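Local coordinates for SusD superfamily protein (Bacteroides vulgatus, PDB 3MYV), which probably binds polysaccharides at the outer membrane, as other members of the SusD family do, at residues 49-54 / 302-307; 63-68 / 430-435; 166-171 / 197-202; 232-237 / 292-297. All coordinates share one frame; numbering follows the deposited sequence. Where two conformers were deposited one is given.

In the fold
From the N terminus, residues 49-54 open interaction 1 and residues 63-68 open interaction 2. Interaction 3 closes next, joining helix 160-177 to helix 189-202 across 25 residues. Interaction 4 follows in series, bringing the loop before strand 248-252 to the segment before strand 299-304. Interaction 1 then closes at the hairpin of strands 299-304 and 307-312, and interaction 2 closes at 430-435 near the C terminus. Interactions 1 and 2 therefore cross, and 3 and 4 are nested inside both. Interactions 1 and 2 each tie the N-terminal part to the later SusD region. No two contacts touch: centres are 25 to 38 Å apart, and interactions 1 and 3, like 2 and 4, lie on opposite sides of the chain's centre.

Interaction 1 of 4, residues 49-54 / 302-307; sequences QSSEES and NKYAGK. With EDO (1,2-ethanediol), chain D.
Y304, the first residue of the type I' turn that closes hairpin 299-312, reaches the ST turn at S51 after strand 48-50. The ST turn is defined by E53 N donating to S51 OG (3.1 Å). Y304 CG stands anti to the backbone N (chi1 -165°), carrying the ring toward E52, whose N donates a hydrogen bond to Y304 OH (3.0 Å, N-H...O angle 152°). The hydroxyl thus accepts one hydrogen bond and donates one, to a water (Y304 OH to water O 3.0 Å) in the ring plane at its edge, which donates to E53 OE2. E52 CB lies 3.2 Å from Y304 OH, and the extended E52 chain, in the conformer considered, slants across the tyrosine to bring OE2 to 3.9 Å from A305 CB. C1 of an ethanediol, probably from the crystallisation liquor, lies over one ring face. Strand 277-279 pairs antiparallel with strand 48-50; its F278 meets the Y304 ring edge-to-face, and Q275 O, in the loop just before, takes a hydrogen bond from S51 OG.

Interaction 2 of 4, residues 63-68 / 430-435; sequences FNHRPN and CVLPIP
H65 and L432 meet where two irregular segments, 63-68 and 430-435, run in nearly the same direction, 28° apart end to end. The contact is buried packing without regular secondary structure. The segments converge: F63 CA is 8.1 Å from C430 CA, but P67 CA is 4.7 Å from P435 CA. No hydrogen bond crosses between them.

One interaction is CH-pi. H65 CG is anti to the carbonyl carbon, beside the backbone N, which starts the imidazole under L432: L432 CD2 stands over the ring centre, 3.5 Å from the H65 centroid and 10° off the normal. Polar partners outside the pair hold the ring: ND1 is bonded to L70 O and NE2 to K44 NZ, consistent with a proton on ND1.

Proline packing follows. P433 CD lies 3.8 Å from H65 CB, while P433 CG makes a van der Waals contact with the backbone at R66 C (3.5 Å). P67 crosses P433 at about a right angle, with P67 CG 4.0 Å from P433 CB.

A CA-H...O contact closes the far end, P435 CA to P67 O at 3.5 Å with 142° at the hydrogen. At the other end the F63 ring, touched by F398 of helix 397-403, turns its edge to C430 CA. The contact joins the loop between helices 56-61 and 77-94, entered through a Schellman motif with F63 as C-prime residue, to the loop between strand 422-423 and helix 438-441.

Interaction 3 of 4, residues 166-171 / 197-202; sequences FIIETL and ARIYLY. With EDO (1,2-ethanediol), chain I.
I199 packs against I167, I168 and L171 in an antiparallel pair formed by the consecutive helices 160-177 and 189-202, an arrangement consistent with the TPR-like helical part of SusD-family proteins. The axes of the two segments approach to 10.4 Å with 154° between their N-to-C directions, and the nearest CA pair is I168 with I199. The contact is wholly apolar.

I199 touches through both branches. Its CD1 reaches I167 CG2 (3.5 Å) and L171 CD2 (3.7 Å), while its CG2, anti to the backbone N, mainly meets I168 CG1, at 3.6 Å. The I168 and I199 side chains slide past each other in opposite directions, whereas I167 crosses I199 at about a right angle. On the flank, I168 CG2 approaches Y200 CE1 obliquely at 3.7 Å, and the phenol of Y200 is tied back to helix 160-177 by its hydroxyl's hydrogen bond to E172 OE2.

R198 points elsewhere: its NH1 binds an ethanediol oxygen, O2, at 2.7 Å, and its NE is salt-bridged to E336. Around the pair, helix 103-128 meets I199 through F122, and helix 206-223 packs on Y200.

Interaction 4 of 4, residues 232-237 / 292-297; sequences EKYVAA and GDVRGH. With EDO (1,2-ethanediol), chain H.
Y234 and V235 pack on V294, R295 and H297 in a largely buried, apolar contact between two connecting segments, one between helix 206-223 and strand 248-252, the other a short 3-10 turn ahead of strand 299-304. No hydrogen bond passes directly between the segments.

Y234 CG is anti to the backbone N (chi1 -172°), and the side chain crosses V294 and R295 obliquely. Y234 CD2 is 3.5 Å from V294 CG1, in the one of two deposited valine conformers considered here. Farther out, Y234 CE2 lies 3.6 Å from R295 CG, so the aliphatic part of the arginine does the touching; the ring and guanidinium planes are 83° apart. V235 CG2 touches V294 CG2, in that same conformer, and H297 CB, both at 3.8 Å.

The guanidinium is held by D293 of its own segment. R295 NE donates to D293 OD1 (3.0 Å) and R295 NH2 to D293 OD2 (2.8 Å), each on a syn lone pair and near the guanidinium plane, a side-on bidentate salt bridge. D293 OD1 also accepts R295 N on its anti lone pair at 3.0 Å, forming an Asx turn.

Further salt bridges run from R295 NH2 to E386 and from NH1 to E390. Three carboxylates thus surround the buried guanidinium; together they would more than offset its single charge, so the cluster probably favours the charged arginine. E390, outside both segments, also bonds Y234 OH and so links one side chain from each.

Interaction 1 of 4, residues 49-54 / 302-307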
loop_
_atom_site.group_PDB
_atom_site.type_symbol
_atom_site.label_atom_id
_atom_site.label_comp_id
_atom_site.label_asym_id
_atom_site.label_seq_id
_atom_site.Cartn_x
_atom_site.Cartn_y
_atom_site.Cartn_z
ATOM N N GLN A 49 -4.652 8.692 13.457
ATOM C CA GLN A 49 -5.898 9.419 13.422
ATOM C C GLN A 49 -5.682 10.812 12.858
ATOM O O GLN A 49 -4.555 11.339 12.820
ATOM C CB GLN A 49 -6.505 9.486 14.835
ATOM C CG GLN A 49 -5.670 10.317 15.812
ATOM C CD GLN A 49 -6.431 10.670 17.056
ATOM O OE1 GLN A 49 -6.516 9.882 17.994
ATOM N NE2 GLN A 49 -6.966 11.874 17.080
ATOM N N SER A 50 -6.776 11.420 12.437
ATOM C CA SER A 50 -6.779 12.816 12.041
ATOM C C SER A 50 -6.589 13.783 13.215
ATOM O O SER A 50 -6.928 13.494 14.360
ATOM C CB SER A 50 -8.133 13.144 11.354
ATOM O OG SER A 50 -8.152 14.459 10.852
ATOM N N SER A 51 -6.034 14.949 12.909
ATOM C CA SER A 51 -6.122 16.088 13.793
ATOM C C SER A 51 -7.455 16.774 13.478
ATOM O O SER A 51 -8.267 16.236 12.716
ATOM C CB SER A 51 -4.979 17.051 13.521
ATOM O OG SER A 51 -5.066 17.542 12.199
ATOM N N GLU A 52 -7.631 18.002 13.963
ATOM C CA GLU A 52 -8.818 18.805 13.632
ATOM C C GLU A 52 -8.740 19.393 12.217
ATOM O O GLU A 52 -9.721 19.897 11.701
ATOM C CB GLU A 52 -9.033 19.932 14.648
ATOM C CG GLU A 52 -9.274 19.458 16.075
ATOM C CD GLU A 52 -9.295 20.597 17.090
ATOM O OE1 GLU A 52 -9.512 21.768 16.696
ATOM O OE2 GLU A 52 -9.087 20.317 18.285
ATOM N N GLU A 53 -7.574 19.315 11.577
ATOM C CA GLU A 53 -7.413 19.880 10.254
ATOM C C GLU A 53 -8.278 19.150 9.229
ATOM O O GLU A 53 -8.529 17.956 9.349
ATOM C CB GLU A 53 -5.957 19.816 9.825
ATOM C CG GLU A 53 -5.028 20.618 10.705
ATOM C CD GLU A 53 -5.158 22.111 10.490
ATOM O OE1 GLU A 53 -5.194 22.544 9.318
ATOM O OE2 GLU A 53 -5.184 22.853 11.485
ATOM N N SER A 54 -8.732 19.900 8.235
ATOM C CA SER A 54 -9.535 19.365 7.133
ATOM C C SER A 54 -8.654 18.662 6.100
ATOM O O SER A 54 -7.416 18.816 6.101
ATOM C CB SER A 54 -10.307 20.506 6.455
ATOM O OG SER A 54 -10.881 21.381 7.411
ATOM N N ASN A 302 4.169 16.099 21.267
ATOM C CA ASN A 302 3.810 17.507 21.335
ATOM C C ASN A 302 2.464 17.650 22.040
ATOM O O ASN A 302 2.025 16.718 22.738
ATOM C CB ASN A 302 3.815 18.132 19.934
ATOM C CG ASN A 302 4.246 19.569 19.949
ATOM O OD1 ASN A 302 3.660 20.390 20.654
ATOM N ND2 ASN A 302 5.300 19.888 19.187
ATOM N N LYS A 303 1.821 18.809 21.878
ATOM C CA LYS A 303 0.658 19.167 22.674
ATOM C C LYS A 303 -0.385 19.708 21.717
ATOM O O LYS A 303 -0.116 20.625 20.938
ATOM C CB LYS A 303 1.007 20.230 23.695
ATOM C CG LYS A 303 1.955 19.806 24.810
ATOM C CD LYS A 303 1.250 18.941 25.832
ATOM C CE LYS A 303 2.181 18.447 26.895
ATOM N NZ LYS A 303 1.397 17.719 27.937
ATOM N N TYR A 304 -1.585 19.163 21.827
ATOM C CA TYR A 304 -2.681 19.515 20.964
ATOM C C TYR A 304 -3.989 19.403 21.730
ATOM O O TYR A 304 -4.217 18.389 22.412
ATOM C CB TYR A 304 -2.678 18.538 19.787
ATOM C CG TYR A 304 -3.516 18.970 18.629
ATOM C CD1 TYR A 304 -3.030 19.864 17.676
ATOM C CD2 TYR A 304 -4.779 18.449 18.454
ATOM C CE1 TYR A 304 -3.819 20.241 16.591
ATOM C CE2 TYR A 304 -5.556 18.807 17.378
ATOM C CZ TYR A 304 -5.082 19.698 16.457
ATOM O OH TYR A 304 -5.896 20.003 15.394
ATOM N N ALA A 305 -4.814 20.452 21.631
ATOM C CA ALA A 305 -6.090 20.563 22.353
ATOM C C ALA A 305 -5.932 20.177 23.830
ATOM O O ALA A 305 -6.707 19.401 24.383
ATOM C CB ALA A 305 -7.196 19.724 21.639
ATOM N N GLY A 306 -4.894 20.734 24.461
ATOM C CA GLY A 306 -4.670 20.572 25.883
ATOM C C GLY A 306 -4.268 19.177 26.349
ATOM O O GLY A 306 -4.338 18.891 27.540
ATOM N N LYS A 307 -3.779 18.350 25.429
ATOM C CA LYS A 307 -3.336 16.984 25.735
ATOM C C LYS A 307 -1.988 16.684 25.089
ATOM O O LYS A 307 -1.619 17.285 24.087
ATOM C CB LYS A 307 -4.335 15.981 25.150
ATOM C CG LYS A 307 -5.636 15.861 25.875
ATOM C CD LYS A 307 -6.481 14.757 25.215
ATOM C CE LYS A 307 -7.516 14.157 26.169
ATOM N NZ LYS A 307 -7.918 12.774 25.764
HETATM C C1 EDO D . -6.324 22.537 18.485
HETATM O O1 EDO D . -5.942 23.203 19.671
HETATM C C2 EDO D . -6.706 23.625 17.500
HETATM O O2 EDO D . -8.126 23.659 17.423
HETATM O O HOH W 1 -4.198 21.915 13.733
#

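Interaction 2 of 4, residues 63-68 / 430-435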
loop_
_atom_site.group_PDB
_atom_site.type_symbol
_atom_site.label_atom_id
_atom_site.label_comp_id
_atom_site.label_asym_id
_atom_site.label_seq_id
_atom_site.Cartn_x
_atom_site.Cartn_y
_atom_site.Cartn_z
ATOM N N PHE A 63 -14.571 8.345 7.834
ATOM C CA PHE A 63 -15.376 7.639 6.799
ATOM C C PHE A 63 -16.440 8.557 6.173
ATOM O O PHE A 63 -17.552 8.141 5.896
ATOM C CB PHE A 63 -15.995 6.334 7.328
ATOM C CG PHE A 63 -14.965 5.255 7.614
ATOM C CD1 PHE A 63 -14.074 5.389 8.683
ATOM C CD2 PHE A 63 -14.875 4.115 6.804
ATOM C CE1 PHE A 63 -13.075 4.401 8.937
ATOM C CE2 PHE A 63 -13.904 3.104 7.054
ATOM C CZ PHE A 63 -12.997 3.253 8.117
ATOM N N ASN A 64 -16.044 9.804 5.915
ATOM C CA ASN A 64 -16.935 10.809 5.342
ATOM C C ASN A 64 -16.774 10.765 3.820
ATOM O O ASN A 64 -15.948 11.482 3.261
ATOM C CB ASN A 64 -16.581 12.201 5.889
ATOM C CG ASN A 64 -17.406 13.299 5.264
ATOM O OD1 ASN A 64 -18.366 13.027 4.556
ATOM N ND2 ASN A 64 -17.011 14.546 5.485
ATOM N N HIS A 65 -17.533 9.876 3.189
ATOM C CA HIS A 65 -17.460 9.638 1.746
ATOM C C HIS A 65 -18.873 9.566 1.176
ATOM O O HIS A 65 -19.752 8.941 1.763
ATOM C CB HIS A 65 -16.772 8.311 1.438
ATOM C CG HIS A 65 -15.490 8.111 2.160
ATOM N ND1 HIS A 65 -14.364 8.848 1.873
ATOM C CD2 HIS A 65 -15.133 7.226 3.122
ATOM C CE1 HIS A 65 -13.379 8.459 2.666
ATOM N NE2 HIS A 65 -13.818 7.475 3.433
ATOM N N ARG A 66 -19.078 10.157 0.009
ATOM C CA ARG A 66 -20.370 10.005 -0.663
ATOM C C ARG A 66 -20.250 9.981 -2.186
ATOM O O ARG A 66 -19.229 10.391 -2.742
ATOM C CB ARG A 66 -21.335 11.081 -0.194
ATOM C CG ARG A 66 -20.839 12.464 -0.383
ATOM C CD ARG A 66 -21.772 13.482 0.276
ATOM N NE ARG A 66 -21.770 14.715 -0.499
ATOM C CZ ARG A 66 -20.921 15.727 -0.333
ATOM N NH1 ARG A 66 -19.989 15.697 0.621
ATOM N NH2 ARG A 66 -21.016 16.791 -1.120
ATOM N N PRO A 67 -21.271 9.433 -2.864
ATOM C CA PRO A 67 -21.144 9.251 -4.308
ATOM C C PRO A 67 -20.815 10.534 -5.095
ATOM O O PRO A 67 -20.057 10.467 -6.059
ATOM C CB PRO A 67 -22.518 8.684 -4.694
ATOM C CG PRO A 67 -22.937 7.957 -3.499
ATOM C CD PRO A 67 -22.470 8.769 -2.344
ATOM N N ASN A 68 -21.339 11.691 -4.677
ATOM C CA ASN A 68 -21.035 12.955 -5.359
ATOM C C ASN A 68 -19.785 13.668 -4.852
ATOM O O ASN A 68 -19.429 14.728 -5.373
ATOM C CB ASN A 68 -22.258 13.904 -5.397
ATOM C CG ASN A 68 -22.613 14.508 -4.038
ATOM O OD1 ASN A 68 -21.898 14.343 -3.044
ATOM N ND2 ASN A 68 -23.723 15.244 -4.006
ATOM N N CYS A 430 -16.786 0.468 4.692
ATOM C CA CYS A 430 -15.473 -0.186 4.539
ATOM C C CYS A 430 -15.029 -0.285 3.085
ATOM O O CYS A 430 -13.895 -0.699 2.798
ATOM C CB CYS A 430 -15.407 -1.565 5.227
ATOM S SG CYS A 430 -16.189 -2.948 4.288
ATOM N N VAL A 431 -15.913 0.124 2.174
ATOM C CA VAL A 431 -15.582 0.424 0.793
ATOM C C VAL A 431 -16.029 1.835 0.461
ATOM O O VAL A 431 -16.953 2.371 1.090
ATOM C CB VAL A 431 -16.248 -0.559 -0.203
ATOM C CG1 VAL A 431 -15.653 -1.973 -0.034
ATOM C CG2 VAL A 431 -17.780 -0.581 -0.034
ATOM N N LEU A 432 -15.350 2.436 -0.512
ATOM C CA LEU A 432 -15.765 3.740 -1.046
ATOM C C LEU A 432 -16.967 3.590 -1.948
ATOM O O LEU A 432 -17.203 2.499 -2.511
ATOM C CB LEU A 432 -14.641 4.378 -1.852
ATOM C CG LEU A 432 -13.439 4.882 -1.067
ATOM C CD1 LEU A 432 -12.327 5.194 -2.039
ATOM C CD2 LEU A 432 -13.741 6.099 -0.158
ATOM N N PRO A 433 -17.763 4.669 -2.082
ATOM C CA PRO A 433 -18.845 4.581 -3.054
ATOM C C PRO A 433 -18.348 4.761 -4.503
ATOM O O PRO A 433 -17.317 5.407 -4.757
ATOM C CB PRO A 433 -19.754 5.729 -2.649
ATOM C CG PRO A 433 -18.770 6.788 -2.171
ATOM C CD PRO A 433 -17.701 5.999 -1.449
ATOM N N ILE A 434 -19.081 4.159 -5.431
ATOM C CA ILE A 434 -18.906 4.395 -6.852
ATOM C C ILE A 434 -19.266 5.876 -7.118
ATOM O O ILE A 434 -20.330 6.334 -6.666
ATOM C CB ILE A 434 -19.819 3.443 -7.704
ATOM C CG1 ILE A 434 -19.582 1.950 -7.381
ATOM C CG2 ILE A 434 -19.628 3.731 -9.209
ATOM C CD1 ILE A 434 -18.167 1.439 -7.587
ATOM N N PRO A 435 -18.396 6.624 -7.815
ATOM C CA PRO A 435 -18.695 8.036 -8.106
ATOM C C PRO A 435 -19.986 8.193 -8.891
ATOM O O PRO A 435 -20.232 7.445 -9.849
ATOM C CB PRO A 435 -17.504 8.499 -8.954
ATOM C CG PRO A 435 -16.410 7.536 -8.607
ATOM C CD PRO A 435 -17.052 6.244 -8.289
#

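Interaction 3 of 4, residues 166-171 / 197-202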
loop_
_atom_site.group_PDB
_atom_site.type_symbol
_atom_site.label_atom_id
_atom_site.label_comp_id
_atom_site.label_asym_id
_atom_site.label_seq_id
_atom_site.Cartn_x
_atom_site.Cartn_y
_atom_site.Cartn_z
ATOM N N PHE A 166 -7.618 -12.097 -12.485
ATOM C CA PHE A 166 -6.876 -11.327 -13.463
ATOM C C PHE A 166 -5.557 -10.753 -12.926
ATOM O O PHE A 166 -4.519 -10.829 -13.594
ATOM C CB PHE A 166 -7.731 -10.159 -13.992
ATOM C CG PHE A 166 -6.942 -9.143 -14.765
ATOM C CD1 PHE A 166 -6.493 -9.436 -16.043
ATOM C CD2 PHE A 166 -6.665 -7.908 -14.227
ATOM C CE1 PHE A 166 -5.736 -8.528 -16.760
ATOM C CE2 PHE A 166 -5.929 -6.967 -14.952
ATOM C CZ PHE A 166 -5.472 -7.278 -16.214
ATOM N N ILE A 167 -5.617 -10.138 -11.754
ATOM C CA ILE A 167 -4.447 -9.542 -11.121
ATOM C C ILE A 167 -3.330 -10.577 -10.921
ATOM O O ILE A 167 -2.158 -10.326 -11.239
ATOM C CB ILE A 167 -4.845 -8.881 -9.760
ATOM C CG1 ILE A 167 -5.667 -7.615 -10.001
ATOM C CG2 ILE A 167 -3.621 -8.549 -8.930
ATOM C CD1 ILE A 167 -6.638 -7.259 -8.807
ATOM N N ILE A 168 -3.683 -11.749 -10.411
ATOM C CA ILE A 168 -2.665 -12.764 -10.108
ATOM C C ILE A 168 -2.017 -13.327 -11.387
ATOM O O ILE A 168 -0.781 -13.417 -11.491
ATOM C CB ILE A 168 -3.237 -13.870 -9.197
ATOM C CG1 ILE A 168 -3.456 -13.293 -7.771
ATOM C CG2 ILE A 168 -2.280 -15.085 -9.170
ATOM C CD1 ILE A 168 -4.482 -14.060 -6.913
ATOM N N GLU A 169 -2.841 -13.651 -12.377
ATOM C CA GLU A 169 -2.364 -14.168 -13.670
ATOM C C GLU A 169 -1.463 -13.153 -14.352
ATOM O O GLU A 169 -0.441 -13.506 -14.940
ATOM C CB GLU A 169 -3.526 -14.484 -14.606
ATOM C CG GLU A 169 -4.058 -15.882 -14.513
ATOM C CD GLU A 169 -5.206 -16.152 -15.503
ATOM O OE1 GLU A 169 -5.209 -15.576 -16.627
ATOM O OE2 GLU A 169 -6.109 -16.938 -15.131
ATOM N N THR A 170 -1.880 -11.899 -14.300
ATOM C CA THR A 170 -1.110 -10.806 -14.874
ATOM C C THR A 170 0.263 -10.666 -14.220
ATOM O O THR A 170 1.289 -10.570 -14.899
ATOM C CB THR A 170 -1.891 -9.503 -14.747
ATOM O OG1 THR A 170 -3.085 -9.628 -15.503
ATOM C CG2 THR A 170 -1.076 -8.338 -15.269
ATOM N N LEU A 171 0.283 -10.668 -12.895
ATOM C CA LEU A 171 1.524 -10.486 -12.174
ATOM C C LEU A 171 2.421 -11.734 -12.270
ATOM O O LEU A 171 3.621 -11.590 -12.427
ATOM C CB LEU A 171 1.197 -10.071 -10.734
ATOM C CG LEU A 171 2.146 -9.253 -9.886
ATOM C CD1 LEU A 171 2.863 -8.141 -10.623
ATOM C CD2 LEU A 171 1.312 -8.768 -8.692
ATOM N N ALA A 197 3.365 -11.670 -3.685
ATOM C CA ALA A 197 3.258 -12.367 -2.392
ATOM C C ALA A 197 2.162 -11.710 -1.557
ATOM O O ALA A 197 1.375 -12.419 -0.923
ATOM C CB ALA A 197 4.574 -12.375 -1.641
ATOM N N ARG A 198 2.111 -10.373 -1.551
ATOM C CA ARG A 198 1.033 -9.660 -0.829
ATOM C C ARG A 198 -0.328 -10.058 -1.368
ATOM O O ARG A 198 -1.265 -10.339 -0.596
ATOM C CB ARG A 198 1.239 -8.139 -0.912
ATOM C CG ARG A 198 0.182 -7.286 -0.246
ATOM C CD ARG A 198 0.176 -5.891 -0.823
ATOM N NE ARG A 198 1.344 -5.118 -0.383
ATOM C CZ ARG A 198 1.598 -3.872 -0.759
ATOM N NH1 ARG A 198 0.784 -3.250 -1.612
ATOM N NH2 ARG A 198 2.674 -3.248 -0.301
ATOM N N ILE A 199 -0.463 -10.060 -2.700
ATOM C CA ILE A 199 -1.757 -10.326 -3.308
ATOM C C ILE A 199 -2.190 -11.774 -3.045
ATOM O O ILE A 199 -3.369 -12.026 -2.747
ATOM C CB ILE A 199 -1.779 -9.906 -4.819
ATOM C CG1 ILE A 199 -1.742 -8.366 -4.922
ATOM C CG2 ILE A 199 -3.037 -10.437 -5.556
ATOM C CD1 ILE A 199 -1.375 -7.830 -6.332
ATOM N N TYR A 200 -1.256 -12.723 -3.141
ATOM C CA TYR A 200 -1.569 -14.116 -2.758
ATOM C C TYR A 200 -2.148 -14.152 -1.335
ATOM O O TYR A 200 -3.171 -14.790 -1.078
ATOM C CB TYR A 200 -0.327 -15.008 -2.785
ATOM C CG TYR A 200 0.167 -15.498 -4.127
ATOM C CD1 TYR A 200 -0.705 -15.888 -5.145
ATOM C CD2 TYR A 200 1.546 -15.589 -4.369
ATOM C CE1 TYR A 200 -0.209 -16.364 -6.365
ATOM C CE2 TYR A 200 2.027 -16.038 -5.548
ATOM C CZ TYR A 200 1.157 -16.427 -6.553
ATOM O OH TYR A 200 1.700 -16.871 -7.743
ATOM N N LEU A 201 -1.537 -13.411 -0.425
ATOM C CA LEU A 201 -1.972 -13.375 0.986
ATOM C C LEU A 201 -3.367 -12.794 1.138
ATOM O O LEU A 201 -4.233 -13.376 1.821
ATOM C CB LEU A 201 -0.953 -12.572 1.835
ATOM C CG LEU A 201 -1.148 -12.555 3.355
ATOM C CD1 LEU A 201 -0.729 -13.905 3.930
ATOM C CD2 LEU A 201 -0.374 -11.390 4.057
ATOM N N TYR A 202 -3.606 -11.664 0.475
ATOM C CA TYR A 202 -4.926 -11.069 0.437
ATOM C C TYR A 202 -5.969 -12.013 -0.179
ATOM O O TYR A 202 -7.140 -11.939 0.161
ATOM C CB TYR A 202 -4.929 -9.772 -0.349
ATOM C CG TYR A 202 -4.536 -8.508 0.404
ATOM C CD1 TYR A 202 -3.267 -8.354 0.947
ATOM C CD2 TYR A 202 -5.422 -7.448 0.502
ATOM C CE1 TYR A 202 -2.912 -7.192 1.599
ATOM C CE2 TYR A 202 -5.064 -6.269 1.124
ATOM C CZ TYR A 202 -3.813 -6.152 1.667
ATOM O OH TYR A 202 -3.475 -4.999 2.308
HETATM C C1 EDO I . 0.483 0.956 0.204
HETATM O O1 EDO I . -0.304 0.260 1.161
HETATM C C2 EDO I . 1.316 -0.024 -0.629
HETATM O O2 EDO I . 0.550 -0.590 -1.745
#

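Interaction 4 of 4, residues 232-237 / 292-297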
loop_
_atom_site.group_PDB
_atom_site.type_symbol
_atom_site.label_atom_id
_atom_site.label_comp_id
_atom_site.label_asym_id
_atom_site.label_seq_id
_atom_site.Cartn_x
_atom_site.Cartn_y
_atom_site.Cartn_z
ATOM N N GLU A 232 20.433 -0.266 14.684
ATOM C CA GLU A 232 21.156 1.008 14.908
ATOM C C GLU A 232 21.064 1.969 13.735
ATOM O O GLU A 232 21.388 3.136 13.886
ATOM C CB GLU A 232 22.652 0.808 15.194
ATOM C CG GLU A 232 23.042 -0.503 15.762
ATOM C CD GLU A 232 23.082 -1.612 14.702
ATOM O OE1 GLU A 232 23.924 -1.569 13.753
ATOM O OE2 GLU A 232 22.252 -2.525 14.845
ATOM N N LYS A 233 20.648 1.473 12.570
ATOM C CA LYS A 233 20.543 2.284 11.373
ATOM C C LYS A 233 19.097 2.498 10.915
ATOM O O LYS A 233 18.857 3.076 9.854
ATOM C CB LYS A 233 21.283 1.590 10.240
ATOM C CG LYS A 233 22.697 1.199 10.577
ATOM C CD LYS A 233 23.629 2.359 10.460
ATOM C CE LYS A 233 25.072 1.870 10.481
ATOM N NZ LYS A 233 25.991 2.997 10.787
ATOM N N TYR A 234 18.145 1.981 11.669
ATOM C CA TYR A 234 16.724 2.011 11.272
ATOM C C TYR A 234 16.158 3.433 11.131
ATOM O O TYR A 234 15.564 3.776 10.100
ATOM C CB TYR A 234 15.895 1.209 12.282
ATOM C CG TYR A 234 14.455 1.000 11.897
ATOM C CD1 TYR A 234 14.078 -0.034 11.062
ATOM C CD2 TYR A 234 13.457 1.853 12.382
ATOM C CE1 TYR A 234 12.746 -0.238 10.755
ATOM C CE2 TYR A 234 12.144 1.668 12.056
ATOM C CZ TYR A 234 11.793 0.633 11.235
ATOM O OH TYR A 234 10.475 0.436 10.924
ATOM N N VAL A 235 16.353 4.274 12.145
ATOM C CA VAL A 235 15.812 5.637 12.064
ATOM C C VAL A 235 16.422 6.387 10.881
ATOM O O VAL A 235 15.700 7.025 10.086
ATOM C CB VAL A 235 16.000 6.412 13.379
ATOM C CG1 VAL A 235 15.618 7.883 13.192
ATOM C CG2 VAL A 235 15.171 5.786 14.468
ATOM N N ALA A 236 17.745 6.301 10.739
ATOM C CA ALA A 236 18.434 6.982 9.616
ATOM C C ALA A 236 17.985 6.492 8.236
ATOM O O ALA A 236 18.145 7.203 7.215
ATOM C CB ALA A 236 19.986 6.860 9.756
ATOM N N ALA A 237 17.440 5.274 8.175
ATOM C CA ALA A 237 16.996 4.681 6.914
ATOM C C ALA A 237 15.747 5.368 6.351
ATOM O O ALA A 237 15.425 5.218 5.163
ATOM C CB ALA A 237 16.748 3.154 7.083
ATOM N N GLY A 292 13.197 0.226 24.320
ATOM C CA GLY A 292 14.262 -0.402 23.582
ATOM C C GLY A 292 13.916 -0.699 22.128
ATOM O O GLY A 292 14.796 -1.088 21.375
ATOM N N ASP A 293 12.651 -0.534 21.736
ATOM C CA ASP A 293 12.265 -0.805 20.344
ATOM C C ASP A 293 12.462 0.460 19.535
ATOM O O ASP A 293 11.829 1.483 19.830
ATOM C CB ASP A 293 10.819 -1.289 20.249
ATOM C CG ASP A 293 10.496 -1.874 18.891
ATOM O OD1 ASP A 293 10.759 -1.201 17.878
ATOM O OD2 ASP A 293 9.957 -3.004 18.821
ATOM N N VAL A 294 13.327 0.381 18.521
ATOM C CA VAL A 294 13.701 1.534 17.690
ATOM C C VAL A 294 12.535 2.171 16.919
ATOM O O VAL A 294 12.623 3.314 16.492
ATOM C CB VAL A 294 14.846 1.161 16.679
ATOM C CG1 VAL A 294 14.321 0.362 15.480
ATOM C CG2 VAL A 294 15.555 2.401 16.182
ATOM N N ARG A 295 11.462 1.426 16.690
ATOM C CA ARG A 295 10.339 1.986 15.956
ATOM C C ARG A 295 9.660 3.132 16.702
ATOM O O ARG A 295 9.113 4.038 16.068
ATOM C CB ARG A 295 9.382 0.872 15.525
ATOM C CG ARG A 295 10.081 0.022 14.452
ATOM C CD ARG A 295 9.450 -1.318 14.208
ATOM N NE ARG A 295 9.481 -2.202 15.370
ATOM C CZ ARG A 295 9.053 -3.472 15.337
ATOM N NH1 ARG A 295 8.594 -3.997 14.200
ATOM N NH2 ARG A 295 9.097 -4.220 16.419
ATOM N N GLY A 296 9.727 3.107 18.035
ATOM C CA GLY A 296 9.255 4.208 18.875
ATOM C C GLY A 296 10.034 5.492 18.736
ATOM O O GLY A 296 9.508 6.546 19.027
ATOM N N HIS A 297 11.275 5.404 18.264
ATOM C CA HIS A 297 12.095 6.585 18.069
ATOM C C HIS A 297 11.645 7.437 16.889
ATOM O O HIS A 297 12.142 8.562 16.718
ATOM C CB HIS A 297 13.571 6.204 17.890
ATOM C CG HIS A 297 14.114 5.334 18.980
ATOM N ND1 HIS A 297 15.372 4.779 18.921
ATOM C CD2 HIS A 297 13.567 4.909 20.148
ATOM C CE1 HIS A 297 15.589 4.067 20.014
ATOM N NE2 HIS A 297 14.509 4.128 20.775
HETATM C C1 EDO H . 12.344 2.205 3.751
HETATM O O1 EDO H . 13.108 1.763 2.625
HETATM C C2 EDO H . 13.085 3.310 4.505
HETATM O O2 EDO H . 13.193 4.454 3.667
#